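Side-chain contacts in putative hydantoin racemase (Klebsiella pneumoniae subsp. pneumoniae, PDB 3QVL), which racemises allantoin and, like other members of the HyuE family, probably interconverts the D and L forms of 5-monosubstituted hydantoins: residues V148-L151 / L157-E160; V115-R120 / G183-L188; I167-E172 / G176-G181; A14-I19 / A35-A40. All coordinates share one frame; numbering follows the deposited sequence.

Interaction 1. Residues V148-L151 / L157-E160; sequences VLAL and LAQE. With 5HY ([(4R)-2,5-dioxoimidazolidin-4-yl]acetic acid), chain C.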
loop_
_atom_site.group_PDB
_atom_site.type_symbol
_atom_site.label_atom_id
_atom_site.label_comp_id
_atom_site.label_asym_id
_atom_site.label_seq_id
_atom_site.Cartn_x
_atom_site.Cartn_y
_atom_site.Cartn_z
ATOM N N VAL A 148 -22.997 22.476 -3.964
ATOM C CA VAL A 148 -23.534 21.722 -2.829
ATOM C C VAL A 148 -24.977 22.122 -2.490
ATOM O O VAL A 148 -25.831 21.260 -2.259
ATOM C CB VAL A 148 -22.608 21.856 -1.587
ATOM C CG1 VAL A 148 -23.314 21.418 -0.312
ATOM C CG2 VAL A 148 -21.334 21.049 -1.793
ATOM N N LEU A 149 -25.246 23.425 -2.497
ATOM C CA LEU A 149 -26.558 23.951 -2.115
ATOM C C LEU A 149 -27.662 23.744 -3.159
ATOM O O LEU A 149 -28.827 24.057 -2.898
ATOM C CB LEU A 149 -26.452 25.429 -1.715
ATOM C CG LEU A 149 -25.641 25.725 -0.447
ATOM C CD1 LEU A 149 -25.437 27.218 -0.269
ATOM C CD2 LEU A 149 -26.294 25.120 0.793
ATOM N N ALA A 150 -27.299 23.209 -4.325
ATOM C CA ALA A 150 -28.279 22.849 -5.355
ATOM C C ALA A 150 -29.252 21.780 -4.855
ATOM O O ALA A 150 -30.379 21.681 -5.342
ATOM C CB ALA A 150 -27.584 22.384 -6.628
ATOM N N LEU A 151 -28.808 20.990 -3.879
ATOM C CA LEU A 151 -29.652 19.984 -3.233
ATOM C C LEU A 151 -30.783 20.616 -2.419
ATOM O O LEU A 151 -31.766 19.947 -2.089
ATOM C CB LEU A 151 -28.807 19.070 -2.339
ATOM C CG LEU A 151 -27.898 18.048 -3.032
ATOM C CD1 LEU A 151 -26.739 17.664 -2.127
ATOM C CD2 LEU A 151 -28.678 16.812 -3.467
ATOM N N LEU A 157 -33.406 19.043 -9.446
ATOM C CA LEU A 157 -32.409 18.714 -10.465
ATOM C C LEU A 157 -31.261 17.882 -9.894
ATOM O O LEU A 157 -30.869 16.872 -10.486
ATOM C CB LEU A 157 -31.870 19.991 -11.129
ATOM C CG LEU A 157 -30.771 19.868 -12.194
ATOM C CD1 LEU A 157 -31.284 19.199 -13.467
ATOM C CD2 LEU A 157 -30.176 21.233 -12.509
ATOM N N ALA A 158 -30.732 18.312 -8.751
ATOM C CA ALA A 158 -29.644 17.606 -8.076
ATOM C C ALA A 158 -30.060 16.192 -7.679
ATOM O O ALA A 158 -29.300 15.243 -7.865
ATOM C CB ALA A 158 -29.172 18.389 -6.858
ATOM N N GLN A 159 -31.278 16.067 -7.153
ATOM C CA GLN A 159 -31.842 14.781 -6.742
ATOM C C GLN A 159 -31.979 13.808 -7.914
ATOM O O GLN A 159 -31.694 12.617 -7.772
ATOM C CB GLN A 159 -33.200 14.984 -6.059
ATOM C CG GLN A 159 -33.126 15.528 -4.626
ATOM C CD GLN A 159 -32.804 17.017 -4.543
ATOM O OE1 GLN A 159 -32.848 17.740 -5.541
ATOM N NE2 GLN A 159 -32.483 17.480 -3.341
ATOM N N GLU A 160 -32.412 14.321 -9.065
ATOM C CA GLU A 160 -32.530 13.514 -10.280
ATOM C C GLU A 160 -31.158 13.106 -10.816
ATOM O O GLU A 160 -30.980 11.976 -11.278
ATOM C CB GLU A 160 -33.346 14.253 -11.353
ATOM C CG GLU A 160 -33.538 13.492 -12.677
ATOM C CD GLU A 160 -34.195 12.122 -12.512
ATOM O OE1 GLU A 160 -35.073 11.963 -11.637
ATOM O OE2 GLU A 160 -33.833 11.200 -13.272
HETATM C C 5HY C . -21.343 18.058 2.794
HETATM N N 5HY C . -20.146 19.799 1.884
HETATM O O 5HY C . -21.749 16.946 3.126
HETATM C CA 5HY C . -20.097 18.334 1.964
HETATM C CB 5HY C . -20.145 17.669 0.570
HETATM C CG 5HY C . -21.438 17.873 -0.237
HETATM O OAB 5HY C . -21.488 21.401 2.743
HETATM N NAF 5HY C . -21.910 19.214 3.132
HETATM C CAI 5HY C . -21.196 20.214 2.601
HETATM O OD1 5HY C . -21.398 17.526 -1.436
HETATM O OD2 5HY C . -22.439 18.347 0.342
HETATM O O HOH W 1 -30.967 20.996 -7.948
#

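Interaction 2. Residues V115-R120 / G183-L188; sequences VTTLPR and GGMATL. With 5HY ([(4R)-2,5-dioxoimidazolidin-4-yl]acetic acid), chain C.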
loop_
_atom_site.group_PDB
_atom_site.type_symbol
_atom_site.label_atom_id
_atom_site.label_comp_id
_atom_site.label_asym_id
_atom_site.label_seq_id
_atom_site.Cartn_x
_atom_site.Cartn_y
_atom_site.Cartn_z
ATOM N N VAL A 115 -21.092 8.891 -4.669
ATOM C CA VAL A 115 -21.718 9.928 -5.483
ATOM C C VAL A 115 -21.817 11.211 -4.656
ATOM O O VAL A 115 -22.635 11.308 -3.738
ATOM C CB VAL A 115 -23.117 9.503 -6.009
ATOM C CG1 VAL A 115 -23.750 10.623 -6.835
ATOM C CG2 VAL A 115 -23.020 8.224 -6.836
ATOM N N THR A 116 -20.963 12.178 -4.979
ATOM C CA THR A 116 -20.946 13.471 -4.293
ATOM C C THR A 116 -21.437 14.588 -5.227
ATOM O O THR A 116 -21.907 14.308 -6.332
ATOM C CB THR A 116 -19.548 13.777 -3.673
ATOM O OG1 THR A 116 -19.648 14.892 -2.780
ATOM C CG2 THR A 116 -18.500 14.064 -4.751
ATOM N N THR A 117 -21.334 15.842 -4.785
ATOM C CA THR A 117 -21.935 16.961 -5.519
ATOM C C THR A 117 -20.953 17.693 -6.450
ATOM O O THR A 117 -21.143 17.692 -7.668
ATOM C CB THR A 117 -22.649 17.955 -4.566
ATOM O OG1 THR A 117 -23.181 17.247 -3.438
ATOM C CG2 THR A 117 -23.788 18.663 -5.285
ATOM N N LEU A 118 -19.920 18.312 -5.878
ATOM C CA LEU A 118 -18.932 19.076 -6.654
ATOM C C LEU A 118 -17.663 18.275 -6.954
ATOM O O LEU A 118 -17.139 17.600 -6.066
ATOM C CB LEU A 118 -18.543 20.373 -5.932
ATOM C CG LEU A 118 -19.128 21.738 -6.323
ATOM C CD1 LEU A 118 -18.285 22.828 -5.688
ATOM C CD2 LEU A 118 -19.194 21.957 -7.830
ATOM N N PRO A 119 -17.159 18.362 -8.204
ATOM C CA PRO A 119 -15.923 17.688 -8.624
ATOM C C PRO A 119 -14.689 17.995 -7.770
ATOM O O PRO A 119 -13.884 17.096 -7.525
ATOM C CB PRO A 119 -15.717 18.203 -10.052
ATOM C CG PRO A 119 -17.086 18.470 -10.540
ATOM C CD PRO A 119 -17.839 18.996 -9.351
ATOM N N ARG A 120 -14.539 19.241 -7.321
ATOM C CA ARG A 120 -13.355 19.636 -6.548
ATOM C C ARG A 120 -13.314 19.034 -5.135
ATOM O O ARG A 120 -12.288 19.112 -4.453
ATOM C CB ARG A 120 -13.196 21.164 -6.508
ATOM C CG ARG A 120 -14.225 21.910 -5.667
ATOM C CD ARG A 120 -13.912 23.400 -5.613
ATOM N NE ARG A 120 -12.628 23.678 -4.967
ATOM C CZ ARG A 120 -12.056 24.878 -4.903
ATOM N NH1 ARG A 120 -12.646 25.938 -5.441
ATOM N NH2 ARG A 120 -10.886 25.020 -4.296
ATOM N N GLY A 183 -24.292 15.576 3.013
ATOM C CA GLY A 183 -25.295 15.711 4.067
ATOM C C GLY A 183 -26.636 16.137 3.493
ATOM O O GLY A 183 -27.686 15.842 4.064
ATOM N N GLY A 184 -26.592 16.827 2.355
ATOM C CA GLY A 184 -27.796 17.268 1.650
ATOM C C GLY A 184 -28.529 16.157 0.916
ATOM O O GLY A 184 -29.670 16.342 0.490
ATOM N N MET A 185 -27.871 15.009 0.764
ATOM C CA MET A 185 -28.462 13.836 0.112
ATOM C C MET A 185 -29.089 12.875 1.123
ATOM O O MET A 185 -29.630 11.833 0.743
ATOM C CB MET A 185 -27.405 13.085 -0.702
ATOM C CG MET A 185 -26.891 13.820 -1.924
ATOM S SD MET A 185 -25.561 12.905 -2.726
ATOM C CE MET A 185 -24.835 14.189 -3.743
ATOM N N ALA A 186 -29.023 13.243 2.401
ATOM C CA ALA A 186 -29.394 12.360 3.512
ATOM C C ALA A 186 -30.769 11.696 3.396
ATOM O O ALA A 186 -30.908 10.504 3.676
ATOM C CB ALA A 186 -29.271 13.104 4.839
ATOM N N THR A 187 -31.772 12.460 2.973
ATOM C CA THR A 187 -33.149 11.961 2.907
ATOM C C THR A 187 -33.474 11.195 1.614
ATOM O O THR A 187 -34.615 10.775 1.406
ATOM C CB THR A 187 -34.184 13.095 3.132
ATOM O OG1 THR A 187 -33.957 14.153 2.191
ATOM C CG2 THR A 187 -34.080 13.650 4.549
ATOM N N LEU A 188 -32.466 11.007 0.763
ATOM C CA LEU A 188 -32.626 10.299 -0.511
ATOM C C LEU A 188 -32.337 8.802 -0.404
ATOM O O LEU A 188 -32.758 8.021 -1.262
ATOM C CB LEU A 188 -31.718 10.920 -1.580
ATOM C CG LEU A 188 -32.220 12.034 -2.509
ATOM C CD1 LEU A 188 -33.095 13.060 -1.792
ATOM C CD2 LEU A 188 -31.027 12.717 -3.168
HETATM C C 5HY C . -21.343 18.058 2.794
HETATM N N 5HY C . -20.146 19.799 1.884
HETATM O O 5HY C . -21.749 16.946 3.126
HETATM C CA 5HY C . -20.097 18.334 1.964
HETATM C CB 5HY C . -20.145 17.669 0.570
HETATM C CG 5HY C . -21.438 17.873 -0.237
HETATM O OAB 5HY C . -21.488 21.401 2.743
HETATM N NAF 5HY C . -21.910 19.214 3.132
HETATM C CAI 5HY C . -21.196 20.214 2.601
HETATM O OD1 5HY C . -21.398 17.526 -1.436
HETATM O OD2 5HY C . -22.439 18.347 0.342
#

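Interaction 3. Residues I167-E172 / G176-G181; sequences IRALKE and GAIVLG. With 5HY ([(4R)-2,5-dioxoimidazolidin-4-yl]acetic acid), chain C.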
loop_
_atom_site.group_PDB
_atom_site.type_symbol
_atom_site.label_atom_id
_atom_site.label_comp_id
_atom_site.label_asym_id
_atom_site.label_seq_id
_atom_site.Cartn_x
_atom_site.Cartn_y
_atom_site.Cartn_z
ATOM N N ILE A 167 -27.640 4.896 -10.867
ATOM C CA ILE A 167 -27.991 3.873 -11.858
ATOM C C ILE A 167 -26.796 3.551 -12.757
ATOM O O ILE A 167 -26.497 2.380 -13.011
ATOM C CB ILE A 167 -29.216 4.300 -12.721
ATOM C CG1 ILE A 167 -30.465 4.443 -11.844
ATOM C CG2 ILE A 167 -29.478 3.286 -13.843
ATOM C CD1 ILE A 167 -31.603 5.227 -12.485
ATOM N N ARG A 168 -26.112 4.595 -13.223
ATOM C CA ARG A 168 -24.947 4.438 -14.088
ATOM C C ARG A 168 -23.765 3.802 -13.353
ATOM O O ARG A 168 -23.025 3.006 -13.935
ATOM C CB ARG A 168 -24.545 5.780 -14.710
ATOM C CG ARG A 168 -23.626 5.640 -15.911
ATOM C CD ARG A 168 -23.804 6.778 -16.903
ATOM N NE ARG A 168 -23.014 7.959 -16.562
ATOM C CZ ARG A 168 -21.743 8.147 -16.911
ATOM N NH1 ARG A 168 -21.089 7.225 -17.608
ATOM N NH2 ARG A 168 -21.121 9.263 -16.558
ATOM N N ALA A 169 -23.604 4.152 -12.076
ATOM C CA ALA A 169 -22.552 3.584 -11.232
ATOM C C ALA A 169 -22.726 2.078 -11.044
ATOM O O ALA A 169 -21.761 1.319 -11.143
ATOM C CB ALA A 169 -22.513 4.290 -9.882
ATOM N N LEU A 170 -23.961 1.652 -10.785
ATOM C CA LEU A 170 -24.274 0.237 -10.570
ATOM C C LEU A 170 -24.117 -0.603 -11.838
ATOM O O LEU A 170 -23.914 -1.816 -11.764
ATOM C CB LEU A 170 -25.689 0.076 -10.003
ATOM C CG LEU A 170 -25.973 0.654 -8.612
ATOM C CD1 LEU A 170 -27.473 0.747 -8.383
ATOM C CD2 LEU A 170 -25.295 -0.158 -7.509
ATOM N N LYS A 171 -24.214 0.050 -12.993
ATOM C CA LYS A 171 -24.053 -0.618 -14.281
ATOM C C LYS A 171 -22.581 -0.723 -14.692
ATOM O O LYS A 171 -22.170 -1.718 -15.293
ATOM C CB LYS A 171 -24.856 0.117 -15.362
ATOM C CG LYS A 171 -25.036 -0.659 -16.662
ATOM N N GLU A 172 -21.793 0.297 -14.351
ATOM C CA GLU A 172 -20.430 0.437 -14.873
ATOM C C GLU A 172 -19.302 0.101 -13.893
ATOM O O GLU A 172 -18.290 -0.478 -14.292
ATOM C CB GLU A 172 -20.211 1.856 -15.413
ATOM C CG GLU A 172 -21.054 2.216 -16.630
ATOM C CD GLU A 172 -20.900 3.672 -17.047
ATOM O OE1 GLU A 172 -20.165 4.427 -16.373
ATOM O OE2 GLU A 172 -21.523 4.064 -18.055
ATOM N N GLY A 176 -21.463 -2.939 -5.468
ATOM C CA GLY A 176 -22.732 -3.474 -4.980
ATOM C C GLY A 176 -23.554 -2.498 -4.157
ATOM O O GLY A 176 -24.722 -2.758 -3.865
ATOM N N ALA A 177 -22.946 -1.375 -3.781
ATOM C CA ALA A 177 -23.620 -0.368 -2.964
ATOM C C ALA A 177 -23.214 1.052 -3.347
ATOM O O ALA A 177 -22.176 1.266 -3.977
ATOM C CB ALA A 177 -23.350 -0.616 -1.483
ATOM N N ILE A 178 -24.047 2.014 -2.961
ATOM C CA ILE A 178 -23.764 3.428 -3.180
ATOM C C ILE A 178 -23.598 4.145 -1.843
ATOM O O ILE A 178 -24.413 3.978 -0.932
ATOM C CB ILE A 178 -24.880 4.123 -4.014
ATOM C CG1 ILE A 178 -25.048 3.459 -5.392
ATOM C CG2 ILE A 178 -24.625 5.633 -4.136
ATOM C CD1 ILE A 178 -23.832 3.543 -6.317
ATOM N N VAL A 179 -22.530 4.926 -1.734
ATOM C CA VAL A 179 -22.345 5.829 -0.606
ATOM C C VAL A 179 -22.668 7.245 -1.073
ATOM O O VAL A 179 -22.021 7.770 -1.983
ATOM C CB VAL A 179 -20.907 5.744 -0.029
ATOM C CG1 VAL A 179 -20.609 6.923 0.892
ATOM C CG2 VAL A 179 -20.714 4.434 0.716
ATOM N N LEU A 180 -23.690 7.842 -0.465
ATOM C CA LEU A 180 -24.063 9.222 -0.764
ATOM C C LEU A 180 -23.032 10.168 -0.158
ATOM O O LEU A 180 -22.716 10.076 1.031
ATOM C CB LEU A 180 -25.472 9.534 -0.248
ATOM C CG LEU A 180 -26.633 8.732 -0.850
ATOM C CD1 LEU A 180 -27.914 8.964 -0.062
ATOM C CD2 LEU A 180 -26.844 9.055 -2.329
ATOM N N GLY A 181 -22.504 11.064 -0.987
ATOM C CA GLY A 181 -21.384 11.916 -0.599
ATOM C C GLY A 181 -21.750 13.324 -0.174
ATOM O O GLY A 181 -20.986 14.262 -0.410
HETATM C C 5HY C . -21.343 18.058 2.794
HETATM N N 5HY C . -20.146 19.799 1.884
HETATM O O 5HY C . -21.749 16.946 3.126
HETATM C CA 5HY C . -20.097 18.334 1.964
HETATM C CB 5HY C . -20.145 17.669 0.570
HETATM C CG 5HY C . -21.438 17.873 -0.237
HETATM O OAB 5HY C . -21.488 21.401 2.743
HETATM N NAF 5HY C . -21.910 19.214 3.132
HETATM C CAI 5HY C . -21.196 20.214 2.601
HETATM O OD1 5HY C . -21.398 17.526 -1.436
HETATM O OD2 5HY C . -22.439 18.347 0.342
#

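Interaction 4. Residues A14-I19 / A35-A40; sequences AMTETI and AVCPRA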
loop_
_atom_site.group_PDB
_atom_site.type_symbol
_atom_site.label_atom_id
_atom_site.label_comp_id
_atom_site.label_asym_id
_atom_site.label_seq_id
_atom_site.Cartn_x
_atom_site.Cartn_y
_atom_site.Cartn_z
ATOM N N ALA A 14 -31.150 25.268 5.942
ATOM C CA ALA A 14 -31.831 24.353 5.025
ATOM C C ALA A 14 -31.215 22.953 5.056
ATOM O O ALA A 14 -31.937 21.956 5.144
ATOM C CB ALA A 14 -31.821 24.914 3.609
ATOM N N MET A 15 -29.886 22.887 4.999
ATOM C CA MET A 15 -29.168 21.612 5.067
ATOM C C MET A 15 -29.242 20.998 6.470
ATOM O O MET A 15 -29.321 19.775 6.610
ATOM C CB MET A 15 -27.718 21.780 4.593
ATOM C CG MET A 15 -26.898 20.487 4.539
ATOM S SD MET A 15 -25.900 20.249 3.046
ATOM C CE MET A 15 -25.543 21.933 2.556
ATOM N N THR A 16 -29.233 21.849 7.497
ATOM C CA THR A 16 -29.404 21.406 8.885
ATOM C C THR A 16 -30.756 20.704 9.073
ATOM O O THR A 16 -30.844 19.697 9.779
ATOM C CB THR A 16 -29.256 22.580 9.889
ATOM O OG1 THR A 16 -28.040 23.292 9.625
ATOM C CG2 THR A 16 -29.229 22.073 11.328
ATOM N N GLU A 17 -31.793 21.237 8.426
ATOM C CA GLU A 17 -33.134 20.643 8.442
ATOM C C GLU A 17 -33.159 19.257 7.794
ATOM O O GLU A 17 -33.767 18.329 8.328
ATOM C CB GLU A 17 -34.138 21.558 7.735
ATOM C CG GLU A 17 -34.470 22.844 8.484
ATOM C CD GLU A 17 -35.062 23.918 7.581
ATOM O OE1 GLU A 17 -35.622 23.579 6.515
ATOM O OE2 GLU A 17 -34.969 25.110 7.940
ATOM N N THR A 18 -32.501 19.133 6.641
ATOM C CA THR A 18 -32.395 17.863 5.919
ATOM C C THR A 18 -31.640 16.828 6.755
ATOM O O THR A 18 -32.077 15.680 6.883
ATOM C CB THR A 18 -31.696 18.051 4.549
ATOM O OG1 THR A 18 -32.403 19.033 3.782
ATOM C CG2 THR A 18 -31.652 16.741 3.760
ATOM N N ILE A 19 -30.514 17.253 7.324
ATOM C CA ILE A 19 -29.689 16.409 8.187
ATOM C C ILE A 19 -30.455 15.976 9.445
ATOM O O ILE A 19 -30.447 14.795 9.807
ATOM C CB ILE A 19 -28.360 17.124 8.551
ATOM C CG1 ILE A 19 -27.429 17.157 7.334
ATOM C CG2 ILE A 19 -27.674 16.442 9.728
ATOM C CD1 ILE A 19 -26.346 18.219 7.401
ATOM N N ALA A 35 -30.115 18.721 16.440
ATOM C CA ALA A 35 -29.583 19.171 15.157
ATOM C C ALA A 35 -29.141 20.627 15.243
ATOM O O ALA A 35 -29.957 21.521 15.487
ATOM C CB ALA A 35 -30.615 18.981 14.053
ATOM N N VAL A 36 -27.845 20.854 15.055
ATOM C CA VAL A 36 -27.255 22.187 15.192
ATOM C C VAL A 36 -26.307 22.526 14.039
ATOM O O VAL A 36 -25.906 21.651 13.270
ATOM C CB VAL A 36 -26.495 22.355 16.543
ATOM C CG1 VAL A 36 -27.449 22.246 17.733
ATOM C CG2 VAL A 36 -25.350 21.345 16.661
ATOM N N CYS A 37 -25.965 23.807 13.934
ATOM C CA CYS A 37 -24.957 24.287 12.993
ATOM C C CYS A 37 -24.192 25.452 13.633
ATOM O O CYS A 37 -24.693 26.062 14.581
ATOM C CB CYS A 37 -25.607 24.705 11.672
ATOM S SG CYS A 37 -26.845 26.000 11.823
ATOM N N PRO A 38 -22.976 25.758 13.130
ATOM C CA PRO A 38 -22.182 26.825 13.742
ATOM C C PRO A 38 -22.831 28.198 13.593
ATOM O O PRO A 38 -23.527 28.451 12.607
ATOM C CB PRO A 38 -20.866 26.783 12.955
ATOM C CG PRO A 38 -20.842 25.446 12.297
ATOM C CD PRO A 38 -22.267 25.148 11.993
ATOM N N ARG A 39 -22.599 29.064 14.577
ATOM C CA ARG A 39 -23.097 30.438 14.546
ATOM C C ARG A 39 -22.348 31.266 13.506
ATOM O O ARG A 39 -22.905 32.199 12.921
ATOM C CB ARG A 39 -22.965 31.085 15.926
ATOM N N ALA A 40 -21.084 30.914 13.286
ATOM C CA ALA A 40 -20.239 31.582 12.303
ATOM C C ALA A 40 -19.536 30.558 11.423
ATOM O O ALA A 40 -19.081 29.518 11.907
ATOM C CB ALA A 40 -19.225 32.472 12.997
#

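Interaction 1. Residues V148-L151 / L157-E160
The methyl group of A158 presses against the turn formed by A150 and L151, and this is the tightly packed side of the contact. Its CB lies 3.8 Å from L151 CD2 and equally close to A150 O, while A150 CB sits a little farther off, at 4.3 Å. The CB of A158 points toward the 3-10 turn, and its small size lets helix and turn come close. L151 is buried, and its far side continues into the packing of T117, S182 and M185, deeper in the domain.

At the next residue, Q159, the contact becomes polar. Q159 is bent at its second torsion (chi2 76°), which folds the amide back over the helix start and carries NE2 to the carbonyl of L151. The N-H of NE2 meets L151 O at 2.9 Å with an N-H...O angle of 151°; the oxygen lies in the plane of the Q159 amide, and the donor is tilted modestly from the carbonyl plane. This bond ties the L151 carbonyl to the start of the helix. The looser side is bridged by water: one molecule accepts the A158 N-H of the first helical turn and is hydrogen-bonded to A150 O, at 2.8 Å from each. Beyond it the exposed side chain of L157 faces solvent.

At the other end of the turn, V148 CG1 approaches 5HY OD2 to 3.3 Å. The arrangement is that of a pocket-lining loop packed on the helix that follows it, in the alpha/beta domain of an Asp/Glu/hydantoin racemase.

Interaction 2. Residues V115-R120 / G183-L188
M185 reaches across to V115 and T117 where two neighbouring strands of a parallel alpha/beta sheet run out into active-site loops: 115-120 carries the end of strand 112-116 into its loop, and M185 belongs to the loop after strand 177-180. M185 contributes most of the buried surface. Its CG stands beside the backbone N (chi1 -68°), and from there the chain is fully extended, so the thioether is delivered to the end of the strand and the loop that follows. SD comes to 3.5 Å from V115 O, and CE lies 3.7 Å from T116 C and also reaches T117 OG1. These are van der Waals contacts; V115 O has its polar partner in the backbone of G181, and T116 OG1 is hydrogen-bonded to G181 O.

M185 also packs on V162 of helix 157-172, tying that helix to the loop. T117 has two roles: its side chain and that of M185 run antiparallel past one another, 3.5 Å separating OG1 from CE, and the same hydroxyl donates to the ligand carboxylate at OD1. The methyl group thus shields one flank of a ligand-binding hydroxyl. On the ligand's ring, the amide of G183 adds a second bond from this contact, its N-H pointing to 5HY O at 2.9 Å with an angle of 164°.

Interaction 3. Residues I167-E172 / G176-G181
I178 CD1 meets the methyl of A169 at 3.9 Å and the branch tip L170 CD2 at 4.2 Å, which puts the end of the isoleucine against two consecutive residues of the helix. L170 turns its CD2 inward even though its CB leaves the helix at a slant, and the same methyl grazes the backbone of G176, 4.4 Å from its C atom. The two branched side chains cross at an angle, so CD2 rests against both CG1 and CD1 of I178. With its CG1 beside the backbone N (chi1 -59°) and a further bend at chi2 (-63°), I178 aims CD1 at the helix.

Around this first shell, I178 also packs on C166, S113 and V115, and its backbone pairs with P199 and I201; L170 leans on V198 and L196. The outer face of the helix carries a salt bridge: the carboxylate of E172, one turn on, straddles R168 NH1, with OE1 and OE2 each 3.2 Å away, and the hydrogen bond falls on the syn lone pair of OE2. Backbone oxygens near the turn belong to the hexamer interface, since L170 O bonds H224 and G176 O bonds S222, both of the third subunit. At the strand's other end G181 reaches the 5HY pocket.

Across helix and strand the chemistry is purely apolar, so adhesion should rest on close fit and exclusion of water, the directional bonds of both elements being made to other partners.

Interaction 4. Residues A14-I19 / A35-A40
The flat groups here are two successive peptides, A35-V36 and V36-C37, and the methyl of T16 lies over a face of each. CG2 stands almost directly above the carbonyl carbon of V36, at 4.0 Å, with V36 O beside it at 3.9 Å, and is 4.2 Å from the C atom of A35. At the edges of these groups the backbone of V36 is hydrogen-bonded to V6 and N8, in and just beyond the adjacent strand 2-7, so the polar rim faces along the sheet while the helix methyl rests on the flat side. The CB of A35 points to the helix as well and lies 4.3 Å from T16 CG2.

T16 carries the contact from the helix side, its CG2 anti to the backbone N and its OG1 beside it (chi1 -51°). This split sends the methyl to the strand and the hydroxyl toward C37, whose CB is 3.5 Å and SG 3.7 Å from OG1. The hydroxyl meets C37 only by packing: its polar partners are S12 O, just before the helix, and N8 ND2, which together should fix its rotation. C37 is partly exposed, and farther along A40 packs on G237 of the second subunit.

A quarter turn round the helix, M15 touches V148 of the ligand pocket, while T16 itself stays about 10 Å from 5HY. Helix 13-26 is thus laid over the end of strand 31-36, the packing of a beta-alpha-beta crossover in the N-terminal parallel sheet of this alpha/beta racemase.

Overall arrangement
Interactions 2 and 3 are buried and reach the same sheet, on the neighbouring strands 112-116 and 177-180; interactions 1 and 4 are only partly buried. Helix 157-172 serves interaction 1 at its start and interaction 3 farther along, with polar and water-mediated bonds near the loop giving way to apolar contacts at the strand. L151 packs on M185, joining interaction 1 to interaction 2; these two and interaction 3, through G181, border 5HY. Interaction 4 belongs to the other sheet, yet M15 touches V148 and L149, and I19 meets G183, so helix 13-26 abuts the ligand-binding loops. Interactions 3 and 4 lie farthest apart, about 27 Å between centres.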